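Local coordinates for protein PrgB (Enterococcus faecalis, PDB 6EVU) that promotes cell aggregation, biofilm formation and conjugation by binding and compacting DNA, here represented by its adhesin domain, at residues K28-Q34 / F304-L308; T41-I46 / F149-P153. One frame throughout, in Å; residues are numbered along the deposited sequence.

Interaction 1: residues K28-Q34 / F304-L308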
# COMPACT_ATOMS: atom_id res chain seq x y z
N LYS A 28 -18.23 -4.72 -8.44
CA LYS A 28 -17.90 -4.03 -7.20
C LYS A 28 -18.83 -4.49 -6.07
O LYS A 28 -19.60 -3.73 -5.49
CB LYS A 28 -17.93 -2.52 -7.39
CG LYS A 28 -17.77 -2.04 -8.85
CD LYS A 28 -16.31 -1.87 -9.33
CE LYS A 28 -16.23 -0.96 -10.58
NZ LYS A 28 -14.86 -0.42 -10.88
N ASN A 29 -18.70 -5.76 -5.72
CA ASN A 29 -19.53 -6.35 -4.67
C ASN A 29 -19.11 -5.86 -3.29
O ASN A 29 -19.95 -5.60 -2.42
CB ASN A 29 -19.43 -7.87 -4.74
CG ASN A 29 -19.37 -8.38 -6.17
OD1 ASN A 29 -18.33 -8.84 -6.66
ND2 ASN A 29 -20.51 -8.29 -6.85
N LEU A 30 -17.81 -5.75 -3.08
CA LEU A 30 -17.26 -5.27 -1.83
C LEU A 30 -17.15 -3.76 -1.89
O LEU A 30 -16.58 -3.21 -2.85
CB LEU A 30 -15.87 -5.87 -1.62
CG LEU A 30 -15.13 -5.33 -0.40
CD1 LEU A 30 -15.85 -5.79 0.89
CD2 LEU A 30 -13.63 -5.74 -0.42
N VAL A 31 -17.74 -3.08 -0.91
CA VAL A 31 -17.66 -1.63 -0.77
C VAL A 31 -16.80 -1.32 0.45
O VAL A 31 -17.22 -1.53 1.59
CB VAL A 31 -19.05 -1.01 -0.65
CG1 VAL A 31 -18.97 0.56 -0.58
CG2 VAL A 31 -19.99 -1.52 -1.80
N PHE A 32 -15.63 -0.74 0.21
CA PHE A 32 -14.73 -0.34 1.28
C PHE A 32 -14.03 0.93 0.78
O PHE A 32 -12.93 0.93 0.25
CB PHE A 32 -13.74 -1.46 1.66
CG PHE A 32 -13.21 -1.28 3.05
CD1 PHE A 32 -13.84 -1.88 4.10
CD2 PHE A 32 -12.13 -0.46 3.32
CE1 PHE A 32 -13.37 -1.68 5.40
CE2 PHE A 32 -11.66 -0.28 4.62
CZ PHE A 32 -12.29 -0.88 5.63
N ASP A 33 -14.69 2.05 1.00
CA ASP A 33 -14.29 3.32 0.40
C ASP A 33 -14.74 4.43 1.34
O ASP A 33 -15.17 4.17 2.46
CB ASP A 33 -14.88 3.44 -1.02
CG ASP A 33 -16.39 3.38 -1.03
OD1 ASP A 33 -17.04 3.71 -0.03
OD2 ASP A 33 -16.93 2.99 -2.08
N GLN A 34 -14.67 5.71 0.90
CA GLN A 34 -14.97 6.79 1.84
C GLN A 34 -16.40 6.69 2.41
O GLN A 34 -16.67 7.17 3.52
CB GLN A 34 -14.81 8.16 1.15
CG GLN A 34 -14.36 9.32 2.07
CD GLN A 34 -13.15 8.99 2.95
OE1 GLN A 34 -13.25 8.94 4.18
NE2 GLN A 34 -11.99 8.74 2.32
N PHE A 304 -5.80 1.79 1.27
CA PHE A 304 -6.63 0.65 0.89
C PHE A 304 -8.05 1.09 0.63
O PHE A 304 -8.67 1.69 1.50
CB PHE A 304 -6.67 -0.41 1.98
CG PHE A 304 -7.54 -1.55 1.63
CD1 PHE A 304 -7.05 -2.55 0.80
CD2 PHE A 304 -8.88 -1.63 2.09
CE1 PHE A 304 -7.88 -3.65 0.43
CE2 PHE A 304 -9.70 -2.76 1.75
CZ PHE A 304 -9.21 -3.74 0.91
N SER A 305 -8.58 0.77 -0.56
CA SER A 305 -9.99 1.03 -0.83
C SER A 305 -10.45 0.15 -1.98
O SER A 305 -9.65 -0.52 -2.63
CB SER A 305 -10.25 2.51 -1.19
OG SER A 305 -10.03 2.76 -2.57
N THR A 306 -11.73 0.27 -2.31
CA THR A 306 -12.34 -0.43 -3.42
C THR A 306 -12.64 0.51 -4.58
O THR A 306 -13.43 0.16 -5.47
CB THR A 306 -13.63 -1.14 -2.99
OG1 THR A 306 -14.53 -0.18 -2.39
CG2 THR A 306 -13.34 -2.28 -2.09
N ASN A 307 -12.05 1.70 -4.56
CA ASN A 307 -12.18 2.70 -5.62
C ASN A 307 -11.19 2.36 -6.73
O ASN A 307 -10.03 2.80 -6.72
CB ASN A 307 -11.89 4.08 -5.04
CG ASN A 307 -13.06 4.63 -4.25
OD1 ASN A 307 -12.92 5.00 -3.07
ND2 ASN A 307 -14.23 4.75 -4.91
N LEU A 308 -11.61 1.50 -7.64
CA LEU A 308 -10.73 1.03 -8.69
C LEU A 308 -10.59 2.12 -9.74
O LEU A 308 -11.58 2.76 -10.13
CB LEU A 308 -11.27 -0.26 -9.34
CG LEU A 308 -11.88 -1.31 -8.42
CD1 LEU A 308 -12.35 -2.55 -9.18
CD2 LEU A 308 -10.79 -1.68 -7.43
O HOH W 1 -14.33 1.46 -8.72
O HOH W 2 -16.07 1.43 -3.75

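Interaction 2: residues T41-I46 / F149-P153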
# COMPACT_ATOMS: atom_id res chain seq x y z
N THR A 41 -16.13 5.69 13.38
CA THR A 41 -15.02 4.89 12.87
C THR A 41 -13.73 5.27 13.59
O THR A 41 -13.43 6.46 13.76
CB THR A 41 -14.83 5.12 11.36
OG1 THR A 41 -16.00 4.72 10.66
CG2 THR A 41 -13.61 4.28 10.82
N LYS A 42 -12.95 4.26 13.98
CA LYS A 42 -11.69 4.50 14.70
C LYS A 42 -10.92 3.19 14.81
O LYS A 42 -11.49 2.10 14.68
CB LYS A 42 -11.93 5.04 16.10
CG LYS A 42 -12.54 4.02 17.03
CD LYS A 42 -12.48 4.52 18.48
CE LYS A 42 -13.29 3.65 19.42
NZ LYS A 42 -14.77 4.00 19.49
N ILE A 43 -9.62 3.31 15.07
CA ILE A 43 -8.84 2.15 15.53
C ILE A 43 -9.21 1.89 16.98
O ILE A 43 -9.08 2.78 17.83
CB ILE A 43 -7.33 2.41 15.39
CG1 ILE A 43 -6.96 2.50 13.90
CG2 ILE A 43 -6.56 1.28 16.09
CD1 ILE A 43 -5.47 2.95 13.65
N SER A 44 -9.71 0.68 17.27
CA SER A 44 -10.04 0.30 18.65
C SER A 44 -8.87 -0.33 19.39
O SER A 44 -8.81 -0.20 20.63
CB SER A 44 -11.20 -0.69 18.69
OG SER A 44 -10.90 -1.79 17.85
N SER A 45 -7.94 -0.98 18.68
CA SER A 45 -6.76 -1.52 19.33
C SER A 45 -5.70 -1.80 18.29
O SER A 45 -5.98 -2.03 17.10
CB SER A 45 -7.07 -2.80 20.11
OG SER A 45 -7.41 -3.83 19.20
N ILE A 46 -4.46 -1.84 18.77
CA ILE A 46 -3.31 -2.26 17.98
C ILE A 46 -2.53 -3.25 18.82
O ILE A 46 -2.09 -2.90 19.92
CB ILE A 46 -2.39 -1.09 17.61
CG1 ILE A 46 -3.21 -0.01 16.87
CG2 ILE A 46 -1.19 -1.56 16.80
CD1 ILE A 46 -2.42 1.27 16.51
N PHE A 149 -0.46 4.24 11.57
CA PHE A 149 -1.77 3.71 11.17
C PHE A 149 -2.81 4.77 11.41
O PHE A 149 -2.94 5.28 12.52
CB PHE A 149 -2.11 2.44 11.92
CG PHE A 149 -1.07 1.36 11.73
CD1 PHE A 149 -0.81 0.90 10.44
CD2 PHE A 149 -0.35 0.81 12.82
CE1 PHE A 149 0.16 -0.11 10.20
CE2 PHE A 149 0.59 -0.21 12.56
CZ PHE A 149 0.84 -0.68 11.27
N SER A 150 -3.57 5.08 10.38
CA SER A 150 -4.58 6.15 10.46
C SER A 150 -5.88 5.66 11.07
O SER A 150 -6.33 4.54 10.83
CB SER A 150 -4.82 6.71 9.06
OG SER A 150 -5.96 7.58 9.08
N ASN A 151 -6.53 6.52 11.86
CA ASN A 151 -7.87 6.21 12.34
C ASN A 151 -8.89 6.14 11.20
O ASN A 151 -9.99 5.66 11.44
CB ASN A 151 -8.30 7.26 13.42
CG ASN A 151 -7.88 6.84 14.85
OD1 ASN A 151 -8.14 5.72 15.29
ND2 ASN A 151 -7.23 7.76 15.56
N ASP A 152 -8.55 6.65 10.00
CA ASP A 152 -9.35 6.49 8.80
C ASP A 152 -8.85 5.24 8.06
O ASP A 152 -7.73 5.25 7.54
CB ASP A 152 -9.22 7.74 7.92
CG ASP A 152 -10.14 7.75 6.71
OD1 ASP A 152 -10.54 6.67 6.25
OD2 ASP A 152 -10.45 8.85 6.17
N PRO A 153 -9.63 4.14 8.00
CA PRO A 153 -9.14 2.93 7.33
C PRO A 153 -8.91 3.10 5.83
O PRO A 153 -8.25 2.25 5.20
CB PRO A 153 -10.25 1.92 7.62
CG PRO A 153 -11.52 2.80 7.56
CD PRO A 153 -11.07 4.05 8.35
O HOH W 3 -11.94 7.93 11.01
O HOH W 4 -8.78 5.40 18.17

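Interaction 1: residues K28-Q34 / F304-L308
Thr306 fits against the backbone of Leu30 to Phe32, and its short side chain meets that backbone through every atom. CB lies 3.6 Å from Leu30 O. Beyond it, OG1 sits between the backbone N and the carbonyl carbon (chi1 55°), which brings it in front of the Phe32 amide. Phe32 N donates to Thr306 OG1 over 2.9 Å, and an N-H...O angle of 169° makes this bond nearly straight. The methyl branch, CG2, lies anti to the carbonyl carbon: it is 3.5 Å from Leu30 O and 3.9 Å from Leu30 CD2, the two side chains crossing at about a right angle. The backbone returns the bond, since Thr306 N donates to Phe32 O at 2.9 Å, a more bent bond. Phe32 is thus held at both its N and its O by a single residue. Its ring meets that of Phe304 obliquely, with planes at 59° and CD2 to CD2 at 3.7 Å; Phe177 of strand 169-179 also packs on both side chains. Toward the exposed end, Lys28 and Leu308 meet tip to tip, and one water accepts from both Lys28 NZ and Leu308 N. Asn307 N donates to Ser305 OG, an ST turn that bends the chain just past the aromatic pair. The contact lays the loop leaving strand 299-302 against edge strand 30-31 of the other antiparallel sheet, at the border of a beta sandwich consistent with the adhesin domains of the antigen I/II family.

Interaction 2: residues T41-I46 / F149-P153
Asn151 reaches across to the backbone of Ile43 just after strand 145-150 ends, where Ser150 OG accepts from Asp152 N in an ST turn. Strands 42-47 and 145-150 belong to the two different antiparallel sheets of the beta sandwich, and here a side-chain amide bridges them. Ile43 N donates to Asn151 OD1 at 2.8 Å, with an N-H...O angle of 161° and the donor in the carbonyl plane. The other end of the amide is held too, because Asn151 ND2 bonds to Asn97 O and Tyr100 OH; partners at both ends fix the rotation of the group. Packing is tight on the buried side. Ile43 directs CG1 away from its carbonyl carbon (chi1 -67°), and CD1 then comes to 3.3 Å from Ser150 O, itself hydrogen-bonded by Tyr114 OH of strand 110-115, and 3.8 Å from Phe149 CB. Further along the strand, Ile46 CD1 lies obliquely to the Phe149 ring, 4.3 Å from CD2, a wider spacing. Tyr100 and Val102 from strand 99-104 add to this apolar layer. At the other end, Thr41 CG2 rests 3.6 Å from Pro153 CD, while its hydroxyl is engaged by Thr38 N and Gly116 O. The opposite character appears around Lys42, which is exposed; of its side chain only CB comes near Asn151 OD1. One water sits between the carbonyls of Thr41 and Asn151, donating to Asn151 O and only weakly to Thr41 O. Another, beside Lys42, donates to Ile43 O at 2.7 Å and to Asn151 OD1 at 3.0 Å.

From the N terminus, the chain first passes 28-34, including strand 30-31, and soon afterwards 41-46 on strand 42-47; both strands belong to the nine-stranded sheet. Interaction 2 closes first, when 149-153 arrives at the end of strand 145-150 after a loop of 102 residues. Interaction 1 closes much later, at 304-308, after 269 residues, so interaction 2 is nested within its loop and the two do not cross. Each ties the nine-stranded sheet to segments on or following strands of the six-stranded one. Their centres lie about 17 Å apart, yet they touch: Phe32 CE2 packs 4.0 Å from Pro153 CB.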